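Long-range contacts in tRNA(Ile2) 2-agmatinylcytidine synthetase TiaS (Archaeoglobus fulgidus, PDB 5XOB), which catalyses the ATP-dependent attachment of agmatine to the wobble cytidine C34 of an isoleucine tRNA, which changes codon reading from AUG to AUA: residues 43-48 against 110-115; 103-108 against 144-149; 246-251 against 402-407. All blocks are in the same frame, centred on the assembly; numbering follows the deposited sequence.

Contact 1. Residues 43-48 against 110-115; sequences IRLNPT and DKAIKD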
loop_
_atom_site.group_PDB
_atom_site.type_symbol
_atom_site.label_atom_id
_atom_site.label_comp_id
_atom_site.label_asym_id
_atom_site.label_seq_id
_atom_site.Cartn_x
_atom_site.Cartn_y
_atom_site.Cartn_z
ATOM N N ILE A 43 6.978 -2.732 10.499
ATOM C CA ILE A 43 5.718 -3.446 10.271
ATOM C C ILE A 43 4.539 -2.475 10.157
ATOM O O ILE A 43 4.112 -1.910 11.154
ATOM C CB ILE A 43 5.443 -4.424 11.441
ATOM C CG1 ILE A 43 6.633 -5.379 11.653
ATOM C CG2 ILE A 43 4.149 -5.196 11.224
ATOM C CD1 ILE A 43 7.003 -6.247 10.470
ATOM N N ARG A 44 4.017 -2.290 8.945
ATOM C CA ARG A 44 2.790 -1.505 8.746
ATOM C C ARG A 44 1.538 -2.297 9.134
ATOM O O ARG A 44 1.399 -3.475 8.796
ATOM C CB ARG A 44 2.649 -1.054 7.293
ATOM C CG ARG A 44 3.747 -0.132 6.814
ATOM C CD ARG A 44 3.615 1.277 7.377
ATOM N NE ARG A 44 4.703 2.126 6.889
ATOM C CZ ARG A 44 4.954 3.369 7.285
ATOM N NH1 ARG A 44 4.203 3.959 8.205
ATOM N NH2 ARG A 44 5.984 4.023 6.752
ATOM N N LEU A 45 0.614 -1.630 9.816
ATOM C CA LEU A 45 -0.589 -2.275 10.326
ATOM C C LEU A 45 -1.794 -1.861 9.499
ATOM O O LEU A 45 -1.636 -1.211 8.464
ATOM C CB LEU A 45 -0.786 -1.916 11.796
ATOM C CG LEU A 45 0.468 -2.079 12.658
ATOM C CD1 LEU A 45 0.178 -1.581 14.060
ATOM C CD2 LEU A 45 0.960 -3.520 12.691
ATOM N N ASN A 46 -2.986 -2.265 9.939
ATOM C CA ASN A 46 -4.216 -1.937 9.231
ATOM C C ASN A 46 -4.176 -0.486 8.773
ATOM O O ASN A 46 -4.225 0.426 9.594
ATOM C CB ASN A 46 -5.435 -2.178 10.122
ATOM C CG ASN A 46 -6.738 -2.110 9.353
ATOM O OD1 ASN A 46 -6.822 -1.474 8.308
ATOM N ND2 ASN A 46 -7.761 -2.774 9.867
ATOM N N PRO A 47 -4.072 -0.264 7.459
ATOM C CA PRO A 47 -3.918 1.094 6.955
ATOM C C PRO A 47 -5.211 1.913 6.944
ATOM O O PRO A 47 -5.198 3.055 6.487
ATOM C CB PRO A 47 -3.420 0.870 5.524
ATOM C CG PRO A 47 -4.043 -0.414 5.121
ATOM C CD PRO A 47 -4.093 -1.254 6.367
ATOM N N THR A 48 -6.310 1.350 7.439
ATOM C CA THR A 48 -7.595 2.041 7.424
ATOM C C THR A 48 -7.877 2.825 8.708
ATOM O O THR A 48 -8.721 3.726 8.699
ATOM C CB THR A 48 -8.762 1.058 7.183
ATOM O OG1 THR A 48 -8.788 0.066 8.215
ATOM C CG2 THR A 48 -8.625 0.374 5.835
ATOM N N ASP A 110 -1.002 -10.611 12.981
ATOM C CA ASP A 110 -1.932 -10.814 11.860
ATOM C C ASP A 110 -3.175 -9.954 11.976
ATOM O O ASP A 110 -3.552 -9.252 11.038
ATOM C CB ASP A 110 -2.381 -12.278 11.796
ATOM C CG ASP A 110 -1.680 -13.063 10.704
ATOM O OD1 ASP A 110 -0.439 -12.928 10.551
ATOM O OD2 ASP A 110 -2.382 -13.833 10.008
ATOM N N LYS A 111 -3.810 -10.037 13.140
ATOM C CA LYS A 111 -5.051 -9.323 13.421
ATOM C C LYS A 111 -4.842 -7.809 13.436
ATOM O O LYS A 111 -5.707 -7.049 13.004
ATOM C CB LYS A 111 -5.606 -9.781 14.767
ATOM C CG LYS A 111 -7.004 -9.287 15.078
ATOM C CD LYS A 111 -7.481 -9.867 16.399
ATOM C CE LYS A 111 -8.910 -9.460 16.725
ATOM N NZ LYS A 111 -9.249 -9.761 18.146
ATOM N N ALA A 112 -3.693 -7.374 13.939
ATOM C CA ALA A 112 -3.349 -5.960 13.920
ATOM C C ALA A 112 -3.193 -5.435 12.495
ATOM O O ALA A 112 -3.536 -4.289 12.203
ATOM C CB ALA A 112 -2.072 -5.725 14.707
ATOM N N ILE A 113 -2.693 -6.288 11.608
ATOM C CA ILE A 113 -2.418 -5.892 10.232
ATOM C C ILE A 113 -3.687 -5.930 9.397
ATOM O O ILE A 113 -3.881 -5.079 8.531
ATOM C CB ILE A 113 -1.330 -6.791 9.604
ATOM C CG1 ILE A 113 -0.038 -6.665 10.415
ATOM C CG2 ILE A 113 -1.063 -6.401 8.154
ATOM C CD1 ILE A 113 1.048 -7.635 10.014
ATOM N N LYS A 114 -4.555 -6.901 9.666
ATOM C CA LYS A 114 -5.744 -7.122 8.837
ATOM C C LYS A 114 -7.049 -6.582 9.419
ATOM O O LYS A 114 -8.023 -6.372 8.685
ATOM C CB LYS A 114 -5.896 -8.614 8.554
ATOM C CG LYS A 114 -4.866 -9.119 7.568
ATOM C CD LYS A 114 -5.046 -10.591 7.264
ATOM C CE LYS A 114 -4.046 -11.041 6.216
ATOM N NZ LYS A 114 -4.202 -12.477 5.862
ATOM N N ASP A 115 -7.060 -6.331 10.722
ATOM C CA ASP A 115 -8.299 -6.133 11.436
ATOM C C ASP A 115 -8.178 -4.982 12.418
ATOM O O ASP A 115 -7.261 -4.164 12.325
ATOM C CB ASP A 115 -8.638 -7.431 12.171
ATOM C CG ASP A 115 -10.068 -7.869 11.954
ATOM O OD1 ASP A 115 -10.359 -8.390 10.854
ATOM O OD2 ASP A 115 -10.893 -7.708 12.884
#
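The side-chain amide of Asn46 meets Asp115 O in its own plane, through ND2 at 2.9 Å, and the N-H points almost straight at the acceptor (174°). Seen from the acceptor, ND2 sits above the carbonyl plane of Asp115. ND2 also donates to Tyr264 O. At the other side of the amide, OD1 accepts from Thr48 N, which closes an Asx turn. The backbone N of Asn46 is held as well. Asn46 N donates to Ala112 O at 3.1 Å, on a lone pair in the carbonyl plane. Asn46 therefore ties the loop to the C-terminal end of helix 106-114.

The rest of the contact is apolar. Ile113 crosses Ile43 and Leu45 at about a right angle to each. With CG1 anti to the carbonyl carbon (chi1 -60°), Ile113 CG1 is 4.0 Å from Leu45 CD2. Ile113 CD1 is 4.1 Å from Ile43 CG2. Leu45 CD2 also reaches Ala112 CB at 4.3 Å.

The contact joins the end of strand 35-44 to helix 106-114. Helix 141-150 packs beside both through Ala147 and Ala148. Strand 57-64 pairs with the Ile43 end, and Met250 touches Ile113.

Contact 2. Residues 103-108 against 144-149; sequences VKLKPF and GALAAV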
loop_
_atom_site.group_PDB
_atom_site.type_symbol
_atom_site.label_atom_id
_atom_site.label_comp_id
_atom_site.label_asym_id
_atom_site.label_seq_id
_atom_site.Cartn_x
_atom_site.Cartn_y
_atom_site.Cartn_z
ATOM N N VAL A 103 7.041 -16.080 18.553
ATOM C CA VAL A 103 6.242 -16.938 17.688
ATOM C C VAL A 103 4.782 -16.992 18.153
ATOM O O VAL A 103 3.875 -16.965 17.319
ATOM C CB VAL A 103 6.875 -18.357 17.563
ATOM C CG1 VAL A 103 6.807 -19.120 18.882
ATOM C CG2 VAL A 103 6.231 -19.161 16.440
ATOM N N LYS A 104 4.544 -17.018 19.466
ATOM C CA LYS A 104 3.169 -17.057 19.986
ATOM C C LYS A 104 2.345 -15.807 19.643
ATOM O O LYS A 104 1.127 -15.800 19.822
ATOM C CB LYS A 104 3.163 -17.312 21.498
ATOM C CG LYS A 104 3.548 -18.741 21.851
ATOM C CD LYS A 104 3.455 -19.009 23.343
ATOM C CE LYS A 104 4.274 -20.232 23.748
ATOM N NZ LYS A 104 4.764 -20.135 25.154
ATOM N N LEU A 105 3.009 -14.766 19.137
ATOM C CA LEU A 105 2.361 -13.498 18.790
ATOM C C LEU A 105 2.024 -13.325 17.305
ATOM O O LEU A 105 1.526 -12.268 16.908
ATOM C CB LEU A 105 3.257 -12.327 19.204
ATOM C CG LEU A 105 3.557 -12.111 20.686
ATOM C CD1 LEU A 105 4.521 -10.939 20.818
ATOM C CD2 LEU A 105 2.282 -11.850 21.472
ATOM N N LYS A 106 2.298 -14.336 16.485
ATOM C CA LYS A 106 1.971 -14.260 15.059
ATOM C C LYS A 106 0.492 -13.929 14.832
ATOM O O LYS A 106 0.177 -13.038 14.047
ATOM C CB LYS A 106 2.358 -15.551 14.326
ATOM C CG LYS A 106 2.418 -15.399 12.815
ATOM C CD LYS A 106 2.153 -16.714 12.084
ATOM C CE LYS A 106 1.289 -16.512 10.841
ATOM N NZ LYS A 106 -0.095 -16.044 11.166
ATOM N N PRO A 107 -0.418 -14.634 15.528
ATOM C CA PRO A 107 -1.842 -14.335 15.365
ATOM C C PRO A 107 -2.208 -12.904 15.744
ATOM O O PRO A 107 -2.989 -12.257 15.047
ATOM C CB PRO A 107 -2.525 -15.319 16.334
ATOM C CG PRO A 107 -1.536 -16.407 16.565
ATOM C CD PRO A 107 -0.192 -15.754 16.467
ATOM N N PHE A 108 -1.662 -12.428 16.855
ATOM C CA PHE A 108 -1.888 -11.055 17.276
ATOM C C PHE A 108 -1.492 -10.099 16.156
ATOM O O PHE A 108 -2.297 -9.273 15.721
ATOM C CB PHE A 108 -1.086 -10.722 18.545
ATOM C CG PHE A 108 -1.430 -9.375 19.141
ATOM C CD1 PHE A 108 -2.409 -9.264 20.127
ATOM C CD2 PHE A 108 -0.799 -8.217 18.696
ATOM C CE1 PHE A 108 -2.740 -8.031 20.659
ATOM C CE2 PHE A 108 -1.130 -6.982 19.230
ATOM C CZ PHE A 108 -2.099 -6.890 20.211
ATOM N N GLY A 144 0.758 -1.887 18.391
ATOM C CA GLY A 144 1.812 -1.870 17.381
ATOM C C GLY A 144 3.116 -2.529 17.808
ATOM O O GLY A 144 3.734 -3.257 17.022
ATOM N N ALA A 145 3.538 -2.268 19.047
ATOM C CA ALA A 145 4.754 -2.870 19.607
ATOM C C ALA A 145 4.673 -4.394 19.591
ATOM O O ALA A 145 5.613 -5.064 19.160
ATOM C CB ALA A 145 5.004 -2.364 21.023
ATOM N N LEU A 146 3.545 -4.936 20.045
ATOM C CA LEU A 146 3.322 -6.382 20.016
ATOM C C LEU A 146 3.287 -6.935 18.590
ATOM O O LEU A 146 3.822 -8.025 18.315
ATOM C CB LEU A 146 2.008 -6.726 20.718
ATOM C CG LEU A 146 1.987 -6.663 22.244
ATOM C CD1 LEU A 146 0.559 -6.789 22.754
ATOM C CD2 LEU A 146 2.864 -7.749 22.858
ATOM N N ALA A 147 2.645 -6.185 17.695
ATOM C CA ALA A 147 2.529 -6.591 16.294
ATOM C C ALA A 147 3.875 -6.592 15.571
ATOM O O ALA A 147 4.128 -7.457 14.737
ATOM C CB ALA A 147 1.539 -5.701 15.564
ATOM N N ALA A 148 4.739 -5.635 15.885
ATOM C CA ALA A 148 6.063 -5.593 15.274
ATOM C C ALA A 148 6.885 -6.817 15.669
ATOM O O ALA A 148 7.734 -7.283 14.913
ATOM C CB ALA A 148 6.796 -4.313 15.658
ATOM N N VAL A 149 6.621 -7.335 16.860
ATOM C CA VAL A 149 7.349 -8.487 17.393
ATOM C C VAL A 149 6.795 -9.809 16.844
ATOM O O VAL A 149 7.566 -10.718 16.519
ATOM C CB VAL A 149 7.330 -8.468 18.949
ATOM C CG1 VAL A 149 7.845 -9.769 19.548
ATOM C CG2 VAL A 149 8.158 -7.300 19.466
#
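Leu146 meets Phe108 with two parts of its side chain. The methyl Leu146 CD1 lies over one face, 4.1 Å from the centroid of the Phe108 ring and 27° off the normal, a CH-pi contact. Leu146 CB is 3.5 Å from Phe108 CE2. The two side chains cross obliquely. The CB bond of Phe108 points toward 144-149, and the first torsion, with CG anti to the backbone N (chi1 -172°), sets CG on the Leu146 side. The backbone N of Ala147 is 4.1 Å from Phe108 CD2, oblique to the ring.

The other branch of Leu146 turns to Leu105. Leu146 CD2 is 4.1 Å from Leu105 CD1. Leu105 CD1 in turn rests against Val149 CG1 at 3.7 Å, so Leu105 bridges Leu146 and Val149, which are three residues apart on the helix. Leu105 CD1 also lies 3.9 Å from Leu146 O. Leu146 thus stands between Leu105 and Phe108, one methyl given to each.

All five touching residues are buried, and the contact between the segments is apolar. Val125 and Ala122 of helix 119-129 add to it beside Leu105 and Leu146. Val95 of strand 93-98 lies against Leu146 and Val149. The contact joins part of the TCKD domain to part of the FLD domain. A 3-10 turn and the start of helix 106-114 pack on helix 141-150, which lies against the sheet, consistent with a layered alpha/beta fold.

Contact 3. Residues 246-251 against 402-407; sequences HATDMH and RHLSKP
Backbone hydrogen bonds join Ala247 and Asp249 to His403 and Leu404. Ala247 N donates to His403 O at 3.0 Å, in the carbonyl plane. Asp249 N donates to Leu404 O at 2.8 Å, nearly in line with the C=O bond (173°). Thr248 N adds a weak bond to the same Leu404 O, so one carbonyl holds two successive amides. Arg402 to Ser405 form a type I turn, which presents these two carbonyls.

One side chain returns a bond. Asp249 OD1 accepts from Lys406 N at 2.8 Å, and the N-H meets it from above the carboxylate plane. The carboxylate also lies against the lysine, with Asp249 CG 3.3 Å from Lys406 CB. Its OD2 forms a salt bridge with Lys335, whose NZ also bonds to Lys406 O.

CA-H...O contacts are a third kind. The CA-H of Ala247 points at Ser405 O, with Ala247 CA 3.4 Å from it and an angle of 166° at the hydrogen.

Apolar and ring contacts complete the set. Ala247 CB touches Pro407 CD at 3.6 Å. His251 lies across Leu404, with His251 ND1 3.5 Å from Leu404 CB. Its CG stands between the backbone N and the carbonyl carbon (chi1 67°), which brings CG in toward Leu404 CB. His246 and His403 lie side by side and point the same way, with an oblique pairing of the rings.

The contact joins two loops. One runs from strand 239-244 to strand 252-254, the other from strand 392-395 to strand 416-417. Strand 35-44 borders both: Leu42 touches His246, and Arg44 touches His403 and Leu404.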
loop_
_atom_site.group_PDB
_atom_site.type_symbol
_atom_site.label_atom_id
_atom_site.label_comp_id
_atom_site.label_asym_id
_atom_site.label_seq_id
_atom_site.Cartn_x
_atom_site.Cartn_y
_atom_site.Cartn_z
ATOM N N HIS A 246 6.084 -3.942 3.580
ATOM C CA HIS A 246 5.692 -3.117 2.443
ATOM C C HIS A 246 5.616 -3.922 1.180
ATOM O O HIS A 246 6.430 -4.815 0.963
ATOM C CB HIS A 246 6.712 -2.022 2.198
ATOM C CG HIS A 246 6.737 -0.991 3.267
ATOM N ND1 HIS A 246 7.871 -0.286 3.601
ATOM C CD2 HIS A 246 5.763 -0.563 4.100
ATOM C CE1 HIS A 246 7.586 0.550 4.583
ATOM N NE2 HIS A 246 6.316 0.397 4.904
ATOM N N ALA A 247 4.654 -3.580 0.334
ATOM C CA ALA A 247 4.547 -4.156 -1.005
ATOM C C ALA A 247 4.291 -5.670 -1.007
ATOM O O ALA A 247 4.763 -6.384 -1.892
ATOM C CB ALA A 247 5.793 -3.808 -1.819
ATOM N N THR A 248 3.521 -6.151 -0.035
ATOM C CA THR A 248 3.223 -7.579 0.086
ATOM C C THR A 248 1.733 -7.943 0.020
ATOM O O THR A 248 1.403 -9.130 0.014
ATOM C CB THR A 248 3.748 -8.125 1.428
ATOM O OG1 THR A 248 3.215 -7.341 2.500
ATOM C CG2 THR A 248 5.272 -8.082 1.478
ATOM N N ASP A 249 0.846 -6.943 -0.013
ATOM C CA ASP A 249 -0.608 -7.159 0.095
ATOM C C ASP A 249 -0.962 -7.956 1.343
ATOM O O ASP A 249 -1.949 -8.686 1.351
ATOM C CB ASP A 249 -1.165 -7.905 -1.136
ATOM C CG ASP A 249 -1.459 -6.989 -2.323
ATOM O OD1 ASP A 249 -1.443 -5.746 -2.190
ATOM O OD2 ASP A 249 -1.720 -7.536 -3.418
ATOM N N MET A 250 -0.168 -7.821 2.402
ATOM C CA MET A 250 -0.370 -8.638 3.601
ATOM C C MET A 250 -1.689 -8.275 4.303
ATOM O O MET A 250 -2.210 -9.039 5.109
ATOM C CB MET A 250 0.826 -8.484 4.555
ATOM C CG MET A 250 0.855 -9.472 5.722
ATOM S SD MET A 250 2.369 -9.389 6.713
ATOM C CE MET A 250 2.011 -10.565 8.024
ATOM N N HIS A 251 -2.222 -7.105 3.975
ATOM C CA HIS A 251 -3.447 -6.590 4.577
ATOM C C HIS A 251 -4.720 -7.118 3.943
ATOM O O HIS A 251 -5.813 -6.878 4.460
ATOM C CB HIS A 251 -3.455 -5.057 4.511
ATOM C CG HIS A 251 -3.549 -4.495 3.123
ATOM N ND1 HIS A 251 -2.661 -4.811 2.116
ATOM C CD2 HIS A 251 -4.416 -3.604 2.586
ATOM C CE1 HIS A 251 -2.987 -4.153 1.017
ATOM N NE2 HIS A 251 -4.050 -3.415 1.275
ATOM N N ARG A 402 -0.175 2.655 -2.076
ATOM C CA ARG A 402 -0.241 2.635 -0.620
ATOM C C ARG A 402 0.837 1.687 -0.104
ATOM O O ARG A 402 1.184 0.727 -0.777
ATOM C CB ARG A 402 -1.638 2.224 -0.161
ATOM C CG ARG A 402 -2.724 3.150 -0.702
ATOM C CD ARG A 402 -4.070 2.916 -0.036
ATOM N NE ARG A 402 -4.084 3.349 1.364
ATOM C CZ ARG A 402 -4.993 2.978 2.269
ATOM N NH1 ARG A 402 -5.986 2.151 1.947
ATOM N NH2 ARG A 402 -4.907 3.436 3.516
ATOM N N HIS A 403 1.374 1.976 1.079
ATOM C CA HIS A 403 2.512 1.233 1.662
ATOM C C HIS A 403 2.466 -0.291 1.446
ATOM O O HIS A 403 3.432 -0.883 0.944
ATOM C CB HIS A 403 2.621 1.518 3.174
ATOM C CG HIS A 403 2.962 2.940 3.510
ATOM N ND1 HIS A 403 3.982 3.627 2.890
ATOM C CD2 HIS A 403 2.435 3.798 4.418
ATOM C CE1 HIS A 403 4.062 4.849 3.388
ATOM N NE2 HIS A 403 3.134 4.978 4.319
ATOM N N LEU A 404 1.340 -0.906 1.822
ATOM C CA LEU A 404 1.167 -2.370 1.788
ATOM C C LEU A 404 0.812 -2.952 0.421
ATOM O O LEU A 404 0.900 -4.168 0.230
ATOM C CB LEU A 404 0.079 -2.791 2.773
ATOM C CG LEU A 404 0.475 -2.709 4.242
ATOM C CD1 LEU A 404 -0.735 -2.501 5.132
ATOM C CD2 LEU A 404 1.238 -3.962 4.649
ATOM N N SER A 405 0.395 -2.097 -0.514
ATOM C CA SER A 405 0.014 -2.544 -1.854
ATOM C C SER A 405 1.176 -3.219 -2.583
ATOM O O SER A 405 2.195 -2.572 -2.871
ATOM C CB SER A 405 -0.483 -1.368 -2.707
ATOM O OG SER A 405 -1.660 -0.789 -2.172
ATOM N N LYS A 406 1.004 -4.513 -2.876
ATOM C CA LYS A 406 1.911 -5.260 -3.741
ATOM C C LYS A 406 1.830 -4.723 -5.174
ATOM O O LYS A 406 0.760 -4.747 -5.793
ATOM C CB LYS A 406 1.571 -6.749 -3.727
ATOM C CG LYS A 406 2.612 -7.628 -4.399
ATOM C CD LYS A 406 2.403 -9.090 -4.038
ATOM C CE LYS A 406 3.544 -9.972 -4.514
ATOM N NZ LYS A 406 3.340 -11.391 -4.103
ATOM N N PRO A 407 2.960 -4.219 -5.705
ATOM C CA PRO A 407 2.963 -3.666 -7.048
ATOM C C PRO A 407 3.059 -4.766 -8.088
ATOM O O PRO A 407 3.586 -5.850 -7.809
ATOM C CB PRO A 407 4.228 -2.793 -7.073
ATOM C CG PRO A 407 4.766 -2.794 -5.680
ATOM C CD PRO A 407 4.274 -4.057 -5.066
#

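Overall arrangement
Contact 2 is wholly buried and apolar, a 3-10 turn and helix start against a helix. Contacts 1 and 3 are only partly buried. Contact 3 rests mainly on backbone hydrogen bonds, whereas contact 1 combines one backbone bond and one side-chain bond of Asn46 with apolar packing. Contacts 1 and 2 share helix 106-114, and contact 1 also packs on helix 141-150 of contact 2. Contact 1 reaches contact 3 as well, where Arg44 NE and His246 NE2 probably form a hydrogen bond. Contact 1 thus lies between the other two, which do not touch. Contact 3 is nearest the centre of the chain and brings in its C-terminal part.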